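Local coordinates for protein PATF (Prochloron didemni, PDB 4BG2) that is probably a prenyltransferase-type protein of patellamide (cyanobactin) biosynthesis, at residues A[20-25]-A[298-303]; A[49-54]-A[244-249]; A[35-40]-A[64-69]; A[122-127]-A[131-136]. One frame throughout, in Å; residues are numbered along the deposited sequence.

Interaction 1: A[20-25]-A[298-303]; sequences RTHQEA and FYYDQW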
loop_
_atom_site.group_PDB
_atom_site.type_symbol
_atom_site.label_atom_id
_atom_site.label_comp_id
_atom_site.label_asym_id
_atom_site.label_seq_id
_atom_site.Cartn_x
_atom_site.Cartn_y
_atom_site.Cartn_z
ATOM N N ARG A 20 15.876 4.242 5.995
ATOM C CA ARG A 20 16.586 5.331 6.707
ATOM C C ARG A 20 16.631 6.644 5.896
ATOM O O ARG A 20 16.342 7.707 6.415
ATOM C CB ARG A 20 17.997 4.909 7.073
ATOM C CG ARG A 20 18.059 3.807 8.130
ATOM C CD ARG A 20 17.807 4.335 9.538
ATOM N NE ARG A 20 17.620 3.253 10.516
ATOM C CZ ARG A 20 18.607 2.496 10.999
ATOM N NH1 ARG A 20 19.862 2.670 10.593
ATOM N NH2 ARG A 20 18.336 1.545 11.885
ATOM N N THR A 21 16.953 6.545 4.616
ATOM C CA THR A 21 16.977 7.721 3.745
ATOM C C THR A 21 15.634 8.438 3.709
ATOM O O THR A 21 15.574 9.658 3.722
ATOM C CB THR A 21 17.405 7.328 2.340
ATOM O OG1 THR A 21 18.686 6.702 2.431
ATOM C CG2 THR A 21 17.490 8.559 1.416
ATOM N N HIS A 22 14.549 7.677 3.744
ATOM C CA HIS A 22 13.215 8.266 3.795
ATOM C C HIS A 22 12.954 9.035 5.103
ATOM O O HIS A 22 12.410 10.163 5.086
ATOM C CB HIS A 22 12.185 7.163 3.627
ATOM C CG HIS A 22 10.775 7.644 3.593
ATOM N ND1 HIS A 22 10.201 8.174 2.457
ATOM C CD2 HIS A 22 9.816 7.666 4.544
ATOM C CE1 HIS A 22 8.946 8.497 2.710
ATOM N NE2 HIS A 22 8.687 8.202 3.971
ATOM N N GLN A 23 13.316 8.418 6.233
ATOM C CA GLN A 23 13.216 9.090 7.528
ATOM C C GLN A 23 14.011 10.400 7.530
ATOM O O GLN A 23 13.524 11.413 8.035
ATOM C CB GLN A 23 13.756 8.206 8.659
ATOM C CG GLN A 23 12.879 7.005 8.966
ATOM C CD GLN A 23 13.581 5.976 9.843
ATOM O OE1 GLN A 23 14.454 6.314 10.658
ATOM N NE2 GLN A 23 13.213 4.698 9.664
ATOM N N GLU A 24 15.232 10.364 6.997
ATOM C CA GLU A 24 16.075 11.556 6.981
ATOM C C GLU A 24 15.417 12.652 6.151
ATOM O O GLU A 24 15.271 13.770 6.604
ATOM C CB GLU A 24 17.458 11.259 6.385
ATOM C CG GLU A 24 18.295 10.241 7.151
ATOM C CD GLU A 24 19.674 10.024 6.536
ATOM O OE1 GLU A 24 19.824 10.153 5.290
ATOM O OE2 GLU A 24 20.614 9.736 7.309
ATOM N N ALA A 25 15.024 12.311 4.935
ATOM C CA ALA A 25 14.454 13.278 3.997
ATOM C C ALA A 25 13.177 13.977 4.492
ATOM O O ALA A 25 12.967 15.153 4.218
ATOM C CB ALA A 25 14.188 12.606 2.664
ATOM N N PHE A 298 1.676 10.096 -1.525
ATOM C CA PHE A 298 2.676 9.940 -2.570
ATOM C C PHE A 298 3.573 8.728 -2.211
ATOM O O PHE A 298 4.265 8.737 -1.208
ATOM C CB PHE A 298 3.469 11.233 -2.609
ATOM C CG PHE A 298 4.297 11.432 -3.855
ATOM C CD1 PHE A 298 5.136 10.443 -4.332
ATOM C CD2 PHE A 298 4.276 12.657 -4.505
ATOM C CE1 PHE A 298 5.917 10.649 -5.473
ATOM C CE2 PHE A 298 5.065 12.882 -5.630
ATOM C CZ PHE A 298 5.879 11.871 -6.125
ATOM N N TYR A 299 3.582 7.729 -3.079
ATOM C CA TYR A 299 4.281 6.463 -2.861
ATOM C C TYR A 299 5.435 6.401 -3.843
ATOM O O TYR A 299 5.298 6.854 -4.964
ATOM C CB TYR A 299 3.318 5.302 -3.149
ATOM C CG TYR A 299 2.244 5.110 -2.125
ATOM C CD1 TYR A 299 1.047 5.802 -2.176
ATOM C CD2 TYR A 299 2.446 4.222 -1.051
ATOM C CE1 TYR A 299 0.053 5.602 -1.196
ATOM C CE2 TYR A 299 1.471 4.024 -0.088
ATOM C CZ TYR A 299 0.292 4.703 -0.158
ATOM O OH TYR A 299 -0.636 4.489 0.844
ATOM N N TYR A 300 6.563 5.848 -3.423
ATOM C CA TYR A 300 7.622 5.476 -4.336
ATOM C C TYR A 300 8.199 4.132 -3.897
ATOM O O TYR A 300 8.246 3.837 -2.696
ATOM C CB TYR A 300 8.691 6.576 -4.434
ATOM C CG TYR A 300 9.465 6.842 -3.177
ATOM C CD1 TYR A 300 8.993 7.723 -2.224
ATOM C CD2 TYR A 300 10.688 6.239 -2.961
ATOM C CE1 TYR A 300 9.720 7.982 -1.075
ATOM C CE2 TYR A 300 11.424 6.504 -1.824
ATOM C CZ TYR A 300 10.926 7.361 -0.879
ATOM O OH TYR A 300 11.649 7.589 0.263
ATOM N N ASP A 301 8.646 3.342 -4.874
ATOM C CA ASP A 301 9.028 1.952 -4.696
ATOM C C ASP A 301 10.482 1.780 -5.082
ATOM O O ASP A 301 10.903 2.220 -6.166
ATOM C CB ASP A 301 8.131 1.075 -5.572
ATOM C CG ASP A 301 8.294 -0.433 -5.308
ATOM O OD1 ASP A 301 8.801 -0.848 -4.240
ATOM O OD2 ASP A 301 7.878 -1.227 -6.189
ATOM N N GLN A 302 11.256 1.166 -4.185
ATOM C CA GLN A 302 12.663 0.904 -4.404
ATOM C C GLN A 302 12.954 -0.587 -4.238
ATOM O O GLN A 302 12.412 -1.239 -3.322
ATOM C CB GLN A 302 13.498 1.735 -3.438
ATOM C CG GLN A 302 13.417 3.229 -3.717
ATOM C CD GLN A 302 14.153 4.057 -2.684
ATOM O OE1 GLN A 302 13.730 4.120 -1.538
ATOM N NE2 GLN A 302 15.231 4.719 -3.091
ATOM N N TRP A 303 13.778 -1.129 -5.138
ATOM C CA TRP A 303 14.112 -2.552 -5.146
ATOM C C TRP A 303 15.522 -2.744 -4.591
ATOM O O TRP A 303 16.471 -2.090 -5.022
ATOM C CB TRP A 303 13.929 -3.168 -6.558
ATOM C CG TRP A 303 12.427 -3.322 -6.955
ATOM C CD1 TRP A 303 11.372 -2.515 -6.547
ATOM C CD2 TRP A 303 11.840 -4.311 -7.840
ATOM N NE1 TRP A 303 10.194 -2.959 -7.099
ATOM C CE2 TRP A 303 10.445 -4.048 -7.897
ATOM C CE3 TRP A 303 12.353 -5.392 -8.579
ATOM C CZ2 TRP A 303 9.565 -4.828 -8.662
ATOM C CZ3 TRP A 303 11.478 -6.158 -9.345
ATOM C CH2 TRP A 303 10.098 -5.873 -9.376
#
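This is a buried polar contact between a covering helix and the barrel wall. His-22, on helix 3-25, meets Tyr-300, on strand 295-303. The two CA atoms are 10.3 Å apart, so the side chains bridge the gap. His-22 ND1 donates to Tyr-300 OH at 2.7 Å, with an N-H...O angle of 148°. The hydroxyl lies at the rim of the imidazole, slightly tilted from its plane. The rings do not stack. Their rims meet, with centroids 5.6 Å apart and planes at 46°. A chi1 of -177° turns the His-22 ring away from its own backbone N and directs it from the helix toward the strand. Ser-52 and Cys-54 of the neighbouring strand 48-57 also touch the His-22 side chain, and Cys-270 of helix 261-272 packs on Tyr-300. The buried Tyr-300 hydroxyl would probably lose this N-H partner with an alanine here, and a gap would open between helix and sheet. His-22 NE2 has weak hydrogen bonds to the carbonyls of Ser-53 and Gly-63. If these weak bonds are real donations, both ring nitrogens would carry a proton and the imidazole may be cationic.

Interaction 2: A[49-54]-A[244-249]; sequences SVESSC and FFYHSI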
loop_
_atom_site.group_PDB
_atom_site.type_symbol
_atom_site.label_atom_id
_atom_site.label_comp_id
_atom_site.label_asym_id
_atom_site.label_seq_id
_atom_site.Cartn_x
_atom_site.Cartn_y
_atom_site.Cartn_z
ATOM N N SER A 49 11.039 -5.347 -2.267
ATOM C CA SER A 49 10.764 -3.973 -2.629
ATOM C C SER A 49 10.302 -3.219 -1.388
ATOM O O SER A 49 9.596 -3.768 -0.535
ATOM C CB SER A 49 9.735 -3.897 -3.763
ATOM O OG SER A 49 8.440 -3.730 -3.241
ATOM N N VAL A 50 10.754 -1.983 -1.246
ATOM C CA VAL A 50 10.331 -1.135 -0.156
ATOM C C VAL A 50 9.545 0.005 -0.745
ATOM O O VAL A 50 10.073 0.756 -1.587
ATOM C CB VAL A 50 11.519 -0.559 0.637
ATOM C CG1 VAL A 50 11.018 0.361 1.746
ATOM C CG2 VAL A 50 12.397 -1.670 1.191
ATOM N N GLU A 51 8.277 0.107 -0.364
ATOM C CA GLU A 51 7.408 1.173 -0.866
ATOM C C GLU A 51 7.186 2.155 0.249
ATOM O O GLU A 51 6.422 1.874 1.177
ATOM C CB GLU A 51 6.050 0.640 -1.351
ATOM C CG GLU A 51 5.248 1.683 -2.145
ATOM C CD GLU A 51 4.012 1.113 -2.862
ATOM O OE1 GLU A 51 3.430 0.145 -2.355
ATOM O OE2 GLU A 51 3.590 1.658 -3.921
ATOM N N SER A 52 7.888 3.274 0.190
ATOM C CA SER A 52 7.754 4.330 1.178
ATOM C C SER A 52 6.700 5.342 0.693
ATOM O O SER A 52 6.479 5.493 -0.500
ATOM C CB SER A 52 9.096 5.046 1.387
ATOM O OG SER A 52 10.164 4.147 1.664
ATOM N N SER A 53 6.100 6.083 1.604
ATOM C CA SER A 53 5.174 7.127 1.199
ATOM C C SER A 53 5.086 8.268 2.208
ATOM O O SER A 53 5.576 8.172 3.353
ATOM C CB SER A 53 3.803 6.518 0.946
ATOM O OG SER A 53 3.267 5.962 2.134
ATOM N N CYS A 54 4.488 9.353 1.753
ATOM C CA CYS A 54 4.172 10.500 2.588
ATOM C C CYS A 54 2.724 10.838 2.404
ATOM O O CYS A 54 2.252 11.026 1.274
ATOM C CB CYS A 54 5.019 11.699 2.210
ATOM S SG CYS A 54 6.782 11.437 2.469
ATOM N N PHE A 244 -5.617 5.222 -6.980
ATOM C CA PHE A 244 -4.178 5.118 -7.045
ATOM C C PHE A 244 -3.813 5.186 -8.522
ATOM O O PHE A 244 -4.377 4.456 -9.320
ATOM C CB PHE A 244 -3.692 3.761 -6.502
ATOM C CG PHE A 244 -3.452 3.723 -5.035
ATOM C CD1 PHE A 244 -4.504 3.860 -4.131
ATOM C CD2 PHE A 244 -2.172 3.423 -4.527
ATOM C CE1 PHE A 244 -4.264 3.772 -2.746
ATOM C CE2 PHE A 244 -1.947 3.327 -3.168
ATOM C CZ PHE A 244 -2.996 3.496 -2.271
ATOM N N PHE A 245 -2.817 6.004 -8.845
ATOM C CA PHE A 245 -2.300 6.122 -10.200
ATOM C C PHE A 245 -0.816 5.756 -10.185
ATOM O O PHE A 245 -0.026 6.537 -9.678
ATOM C CB PHE A 245 -2.495 7.551 -10.692
ATOM C CG PHE A 245 -3.913 8.022 -10.605
ATOM C CD1 PHE A 245 -4.812 7.742 -11.632
ATOM C CD2 PHE A 245 -4.356 8.720 -9.503
ATOM C CE1 PHE A 245 -6.123 8.168 -11.553
ATOM C CE2 PHE A 245 -5.662 9.144 -9.412
ATOM C CZ PHE A 245 -6.551 8.866 -10.435
ATOM N N TYR A 246 -0.461 4.589 -10.741
ATOM C CA TYR A 246 0.917 4.080 -10.751
ATOM C C TYR A 246 1.665 4.474 -12.029
ATOM O O TYR A 246 1.162 4.289 -13.126
ATOM C CB TYR A 246 0.953 2.544 -10.556
ATOM C CG TYR A 246 1.023 2.096 -9.067
ATOM C CD1 TYR A 246 2.273 1.950 -8.429
ATOM C CD2 TYR A 246 -0.115 1.824 -8.315
ATOM C CE1 TYR A 246 2.379 1.554 -7.092
ATOM C CE2 TYR A 246 -0.016 1.426 -6.965
ATOM C CZ TYR A 246 1.237 1.305 -6.360
ATOM O OH TYR A 246 1.392 0.918 -5.021
ATOM N N HIS A 247 2.867 5.019 -11.867
ATOM C CA HIS A 247 3.717 5.426 -12.982
ATOM C C HIS A 247 5.132 4.898 -12.824
ATOM O O HIS A 247 5.693 4.916 -11.723
ATOM C CB HIS A 247 3.779 6.945 -13.066
ATOM C CG HIS A 247 2.501 7.565 -13.515
ATOM N ND1 HIS A 247 2.255 7.882 -14.832
ATOM C CD2 HIS A 247 1.388 7.908 -12.824
ATOM C CE1 HIS A 247 1.044 8.405 -14.930
ATOM N NE2 HIS A 247 0.498 8.429 -13.727
ATOM N N SER A 248 5.712 4.452 -13.935
ATOM C CA SER A 248 7.065 3.938 -13.927
ATOM C C SER A 248 8.070 5.010 -14.355
ATOM O O SER A 248 9.253 4.821 -14.191
ATOM C CB SER A 248 7.173 2.702 -14.824
ATOM O OG SER A 248 6.843 3.033 -16.150
ATOM N N ILE A 249 7.587 6.132 -14.878
ATOM C CA ILE A 249 8.441 7.256 -15.235
ATOM C C ILE A 249 8.059 8.459 -14.381
ATOM O O ILE A 249 7.023 9.095 -14.587
ATOM C CB ILE A 249 8.344 7.619 -16.734
ATOM C CG1 ILE A 249 8.267 6.342 -17.589
ATOM C CG2 ILE A 249 9.548 8.468 -17.146
ATOM C CD1 ILE A 249 8.112 6.595 -19.076
HETATM O O HOH W 1 1.858 -1.431 -4.142
#
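The interior of the antiparallel barrel holds this contact. Glu-51 projects from strand 48-57 and Tyr-246 from strand 242-247. Strands 295-303 and 276-284 lie between them in the sheet, so the side chains meet across the curved inner wall. The nearest CA atoms, those of Glu-51 and Tyr-246, are 12.2 Å apart. Tyr-246 OH donates to Glu-51 OE2 at 2.6 Å and uses the syn lone pair of that oxygen. The two side chains approach from opposite directions, and OE2 sits at the edge of the phenol, near its plane. The carboxylate is turned 40° from the ring. The Glu-51 chain is extended beyond CG, which lets it reach inward. Water 1 completes a closed ring of bonds. It donates to Glu-51 OE1 at 2.9 Å and to Tyr-246 OH at 2.6 Å. Tyr-299 touches Glu-51 from strand 295-303, and Asp-278 and Ala-280 touch Tyr-246 from strand 276-284. In ABBA prenyltransferases the barrel interior houses the active site, so these groups probably line the corresponding chamber here. The tyrosine hydroxyl both gives and receives a hydrogen bond, while each carboxylate oxygen accepts one. The pairing is therefore likely to restrain the rotation of the carboxylate and hold the phenol end in place.

Interaction 3: A[35-40]-A[64-69]; sequences PLFEEA and GRYEVC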
loop_
_atom_site.group_PDB
_atom_site.type_symbol
_atom_site.label_atom_id
_atom_site.label_comp_id
_atom_site.label_asym_id
_atom_site.label_seq_id
_atom_site.Cartn_x
_atom_site.Cartn_y
_atom_site.Cartn_z
ATOM N N PRO A 35 11.533 1.336 14.902
ATOM C CA PRO A 35 12.658 0.420 15.175
ATOM C C PRO A 35 12.331 -1.063 15.045
ATOM O O PRO A 35 13.101 -1.809 14.436
ATOM C CB PRO A 35 13.055 0.762 16.620
ATOM C CG PRO A 35 12.641 2.181 16.794
ATOM C CD PRO A 35 11.384 2.353 15.966
ATOM N N LEU A 36 11.206 -1.495 15.610
ATOM C CA LEU A 36 10.746 -2.888 15.466
ATOM C C LEU A 36 10.539 -3.265 13.992
ATOM O O LEU A 36 10.871 -4.375 13.574
ATOM C CB LEU A 36 9.416 -3.110 16.197
ATOM C CG LEU A 36 9.421 -3.405 17.697
ATOM C CD1 LEU A 36 7.995 -3.362 18.227
ATOM C CD2 LEU A 36 10.050 -4.769 17.956
ATOM N N PHE A 37 9.965 -2.355 13.209
ATOM C CA PHE A 37 9.721 -2.641 11.815
ATOM C C PHE A 37 11.017 -2.875 11.037
ATOM O O PHE A 37 11.112 -3.794 10.201
ATOM C CB PHE A 37 8.959 -1.499 11.180
ATOM C CG PHE A 37 8.598 -1.760 9.775
ATOM C CD1 PHE A 37 7.687 -2.770 9.455
ATOM C CD2 PHE A 37 9.187 -1.047 8.753
ATOM C CE1 PHE A 37 7.338 -3.015 8.147
ATOM C CE2 PHE A 37 8.847 -1.301 7.439
ATOM C CZ PHE A 37 7.930 -2.283 7.142
ATOM N N GLU A 38 12.038 -2.088 11.357
ATOM C CA GLU A 38 13.336 -2.225 10.719
ATOM C C GLU A 38 13.911 -3.620 10.988
ATOM O O GLU A 38 14.426 -4.279 10.078
ATOM C CB GLU A 38 14.288 -1.127 11.219
ATOM C CG GLU A 38 13.910 0.278 10.751
ATOM C CD GLU A 38 14.837 1.383 11.279
ATOM O OE1 GLU A 38 15.761 1.092 12.064
ATOM O OE2 GLU A 38 14.661 2.563 10.889
ATOM N N GLU A 39 13.811 -4.078 12.230
ATOM C CA GLU A 39 14.261 -5.419 12.565
ATOM C C GLU A 39 13.447 -6.456 11.794
ATOM O O GLU A 39 13.996 -7.437 11.291
ATOM C CB GLU A 39 14.165 -5.674 14.079
ATOM C CG GLU A 39 15.062 -4.752 14.884
ATOM C CD GLU A 39 14.915 -4.885 16.397
ATOM O OE1 GLU A 39 13.775 -4.869 16.929
ATOM O OE2 GLU A 39 15.966 -4.991 17.066
ATOM N N ALA A 40 12.140 -6.241 11.669
ATOM C CA ALA A 40 11.298 -7.235 10.995
ATOM C C ALA A 40 11.661 -7.422 9.514
ATOM O O ALA A 40 11.725 -8.559 9.012
ATOM C CB ALA A 40 9.842 -6.895 11.150
ATOM N N GLY A 64 6.387 8.502 7.986
ATOM C CA GLY A 64 6.822 7.193 8.496
ATOM C C GLY A 64 5.911 6.070 8.023
ATOM O O GLY A 64 5.247 5.431 8.835
ATOM N N ARG A 65 5.906 5.829 6.711
ATOM C CA ARG A 65 5.007 4.891 6.059
ATOM C C ARG A 65 5.767 4.010 5.069
ATOM O O ARG A 65 6.372 4.524 4.100
ATOM C CB ARG A 65 3.900 5.631 5.315
ATOM C CG ARG A 65 3.049 6.528 6.184
ATOM C CD ARG A 65 2.335 7.588 5.364
ATOM N NE ARG A 65 1.580 6.970 4.280
ATOM C CZ ARG A 65 0.352 6.495 4.395
ATOM N NH1 ARG A 65 -0.322 6.582 5.539
ATOM N NH2 ARG A 65 -0.212 5.918 3.349
ATOM N N TYR A 66 5.742 2.698 5.313
ATOM C CA TYR A 66 6.427 1.723 4.487
ATOM C C TYR A 66 5.615 0.464 4.286
ATOM O O TYR A 66 4.979 -0.045 5.230
ATOM C CB TYR A 66 7.705 1.277 5.173
ATOM C CG TYR A 66 8.584 2.404 5.618
ATOM C CD1 TYR A 66 9.454 3.011 4.724
ATOM C CD2 TYR A 66 8.579 2.846 6.942
ATOM C CE1 TYR A 66 10.270 4.047 5.119
ATOM C CE2 TYR A 66 9.417 3.872 7.352
ATOM C CZ TYR A 66 10.256 4.470 6.424
ATOM O OH TYR A 66 11.098 5.508 6.782
ATOM N N GLU A 67 5.672 -0.065 3.070
ATOM C CA GLU A 67 5.233 -1.425 2.774
ATOM C C GLU A 67 6.433 -2.156 2.175
ATOM O O GLU A 67 7.035 -1.679 1.223
ATOM C CB GLU A 67 4.095 -1.474 1.736
ATOM C CG GLU A 67 2.788 -0.842 2.084
ATOM C CD GLU A 67 2.258 -1.282 3.423
ATOM O OE1 GLU A 67 2.299 -2.551 3.848
ATOM O OE2 GLU A 67 1.802 -0.291 3.989
ATOM N N VAL A 68 6.751 -3.328 2.731
ATOM C CA VAL A 68 7.830 -4.155 2.260
ATOM C C VAL A 68 7.327 -5.547 1.901
ATOM O O VAL A 68 6.527 -6.171 2.640
ATOM C CB VAL A 68 8.908 -4.258 3.339
ATOM C CG1 VAL A 68 10.070 -5.132 2.854
ATOM C CG2 VAL A 68 9.416 -2.871 3.702
ATOM N N CYS A 69 7.789 -6.062 0.775
ATOM C CA CYS A 69 7.535 -7.467 0.475
ATOM C C CYS A 69 8.571 -8.051 -0.457
ATOM O O CYS A 69 9.268 -7.332 -1.178
ATOM C CB CYS A 69 6.142 -7.658 -0.132
ATOM S SG CYS A 69 5.927 -6.929 -1.784
#
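Segment 35-40 is helical and segment 64-69 is a strand. Their backbones stay well apart, with the nearest CA atoms, of Phe-37 and Tyr-66, at 9.1 Å. Within the helix, Ala-40 N bonds to Leu-36 O at 3.0 Å. No hydrogen bond joins the two segments. Phe-37 spans the gap alone from the helix side. Its first torsion sets CG opposite the backbone N (chi1 -176°), and this carries the far end of the ring to the strand. Phe-37 CE2 lies 3.6 Å from Tyr-66 CB. Phe-37 CZ lies 3.8 Å from Val-68 CG2. Both partners approach the phenylalanine ring obliquely, so the ring inserts its far corner between two side chains and does not stack on either. Tyr-66 and Val-68 are two residues apart on strand 60-70, and both point to the outer, helix-covered side of the barrel. Helix 34-42 is thus part of the layer of helices around the antiparallel barrel, as in the ABBA fold. With an alanine in place of the phenylalanine, a gap is likely to open beside Tyr-66 CB and Val-68 CG2. The same ring also touches Val-123 on the next strand, 116-124. On the helix, Glu-38 forms a salt bridge with Arg-20 and a hydrogen bond with Gln-23, both on helix 3-25. The Tyr-66 ring meets that of His-22, on that helix too.

Interaction 4: A[122-127]-A[131-136]; sequences GVHLGS and DSSVML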
loop_
_atom_site.group_PDB
_atom_site.type_symbol
_atom_site.label_atom_id
_atom_site.label_comp_id
_atom_site.label_asym_id
_atom_site.label_seq_id
_atom_site.Cartn_x
_atom_site.Cartn_y
_atom_site.Cartn_z
ATOM N N GLY A 122 3.926 -3.799 6.742
ATOM C CA GLY A 122 4.083 -2.392 6.742
ATOM C C GLY A 122 3.607 -1.760 8.002
ATOM O O GLY A 122 2.854 -2.366 8.772
ATOM N N VAL A 123 4.086 -0.536 8.210
ATOM C CA VAL A 123 3.671 0.305 9.299
ATOM C C VAL A 123 3.424 1.713 8.770
ATOM O O VAL A 123 4.179 2.209 7.923
ATOM C CB VAL A 123 4.718 0.395 10.437
ATOM C CG1 VAL A 123 4.814 -0.917 11.166
ATOM C CG2 VAL A 123 6.089 0.837 9.941
ATOM N N HIS A 124 2.407 2.354 9.315
ATOM C CA HIS A 124 2.151 3.768 9.107
ATOM C C HIS A 124 2.140 4.472 10.456
ATOM O O HIS A 124 1.220 4.290 11.268
ATOM C CB HIS A 124 0.803 3.996 8.395
ATOM C CG HIS A 124 0.704 3.341 7.045
ATOM N ND1 HIS A 124 -0.495 3.186 6.390
ATOM C CD2 HIS A 124 1.642 2.809 6.234
ATOM C CE1 HIS A 124 -0.292 2.610 5.220
ATOM N NE2 HIS A 124 0.996 2.334 5.116
ATOM N N LEU A 125 3.162 5.288 10.682
ATOM C CA LEU A 125 3.255 6.155 11.852
ATOM C C LEU A 125 2.240 7.288 11.714
ATOM O O LEU A 125 2.188 7.916 10.682
ATOM C CB LEU A 125 4.663 6.780 11.933
ATOM C CG LEU A 125 5.393 7.026 13.246
ATOM C CD1 LEU A 125 5.056 5.958 14.273
ATOM C CD2 LEU A 125 6.906 7.097 13.015
ATOM N N GLY A 126 1.435 7.530 12.752
ATOM C CA GLY A 126 0.560 8.692 12.805
ATOM C C GLY A 126 1.166 9.776 13.667
ATOM O O GLY A 126 2.288 9.633 14.158
ATOM N N SER A 127 0.403 10.834 13.907
ATOM C CA SER A 127 0.837 11.928 14.782
ATOM C C SER A 127 0.998 11.501 16.234
ATOM O O SER A 127 1.760 12.114 16.986
ATOM C CB SER A 127 -0.155 13.078 14.706
ATOM O OG SER A 127 -1.447 12.599 15.023
ATOM N N ASP A 131 -2.959 6.712 16.581
ATOM C CA ASP A 131 -3.222 6.877 15.148
ATOM C C ASP A 131 -2.290 6.087 14.249
ATOM O O ASP A 131 -2.430 6.147 13.047
ATOM C CB ASP A 131 -3.065 8.332 14.713
ATOM C CG ASP A 131 -4.200 9.196 15.137
ATOM O OD1 ASP A 131 -5.097 8.708 15.862
ATOM O OD2 ASP A 131 -4.187 10.387 14.739
ATOM N N SER A 132 -1.302 5.401 14.812
ATOM C CA SER A 132 -0.376 4.634 14.013
ATOM C C SER A 132 -0.983 3.293 13.724
ATOM O O SER A 132 -1.941 2.903 14.371
ATOM C CB SER A 132 0.966 4.518 14.743
ATOM O OG SER A 132 1.523 5.824 14.869
ATOM N N SER A 133 -0.464 2.598 12.727
ATOM C CA SER A 133 -1.064 1.353 12.325
ATOM C C SER A 133 -0.049 0.385 11.781
ATOM O O SER A 133 1.059 0.773 11.372
ATOM C CB SER A 133 -2.145 1.625 11.243
ATOM O OG SER A 133 -1.527 2.150 10.070
ATOM N N VAL A 134 -0.448 -0.884 11.753
ATOM C CA VAL A 134 0.205 -1.892 10.925
ATOM C C VAL A 134 -0.646 -1.993 9.647
ATOM O O VAL A 134 -1.888 -1.933 9.698
ATOM C CB VAL A 134 0.301 -3.255 11.641
ATOM C CG1 VAL A 134 0.736 -4.350 10.685
ATOM C CG2 VAL A 134 1.302 -3.172 12.761
HETATM N N MSE A 135 0.031 -2.085 8.507
HETATM C CA MSE A 135 -0.628 -2.158 7.213
HETATM C C MSE A 135 -0.173 -3.419 6.559
HETATM O O MSE A 135 1.023 -3.714 6.480
HETATM C CB MSE A 135 -0.229 -0.935 6.370
HETATM C CG MSE A 135 -0.927 -0.907 5.005
HETATM SE SE MSE A 135 -2.764 -0.230 5.200
HETATM C CE MSE A 135 -3.698 -1.770 4.455
ATOM N N LEU A 136 -1.128 -4.209 6.114
ATOM C CA LEU A 136 -0.836 -5.488 5.490
ATOM C C LEU A 136 -1.628 -5.592 4.199
ATOM O O LEU A 136 -2.848 -5.493 4.207
ATOM C CB LEU A 136 -1.233 -6.631 6.416
ATOM C CG LEU A 136 -0.629 -6.593 7.833
ATOM C CD1 LEU A 136 -1.336 -7.553 8.770
ATOM C CD2 LEU A 136 0.850 -6.917 7.837
HETATM O O HOH W 2 -1.527 5.576 10.526
#
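Met-135, modelled as selenomethionine, lies against the imidazole of His-124. Its CB sits over one ring face, 3.9 Å from the His-124 ring centroid and 21° off the normal, a CH-pi contact. The chain then bends, and Met-135 CG comes 3.6 Å from His-124 CE1. The selenium meets the ring obliquely. Around this pair the backbones are bonded. Met-135 N donates to Gly-122 O at 2.8 Å. His-124 N donates to Ser-133 O at 2.9 Å, and Ser-133 N returns a bond to His-124 O at 2.8 Å. Val-123 and Val-134 form the non-hydrogen-bonded pair between them. This is the turn end of the antiparallel beta hairpin made by strands 116-124 and 133-140 of the barrel. Near its turn, Gly-126 N gives an almost straight bond to Ser-132 OG (2.7 Å, 177°). The Ser-132 OG is anti to the carbonyl carbon (chi1 -64°), which brings it to that N-H. At Gly-126 a CB would clash with Asp-131 CB. Water 2 donates to Asp-131 O at 2.7 Å and also to His-124 O. Asp-131 itself forms a salt bridge with Lys-128 in the turn. Farther out, Glu-179 of strand 173-181 bonds through OE2 to both His-124 ND1 and Ser-133 OG. It so ties the imidazole to the serine beside it. His-124 NE2 bonds to Glu-67, which has two deposited conformers, so that link is less certain.

All four contacts reach the same antiparallel barrel. Interactions 1 and 3 join helices 3-25 and 34-42 to its outer side, interaction 2 spans its interior, and interaction 4 pairs two neighbouring strands. Centres of interactions 1 and 2, and of 3 and 4, are about 10 Å apart. Interactions 2 and 4 have centres about 17 Å apart and do not touch. Strand 48-57 lies between strands 295-303 and 60-70, so it connects interactions 1, 2 and 3. Strand 60-70 in turn borders strand 116-124 of interaction 4. Along the chain, interaction 1 spans the others, interactions 2 and 3 interleave, and interaction 4 follows 3 and lies within the chain span of interaction 2. Early and late chain thus meet to close the barrel.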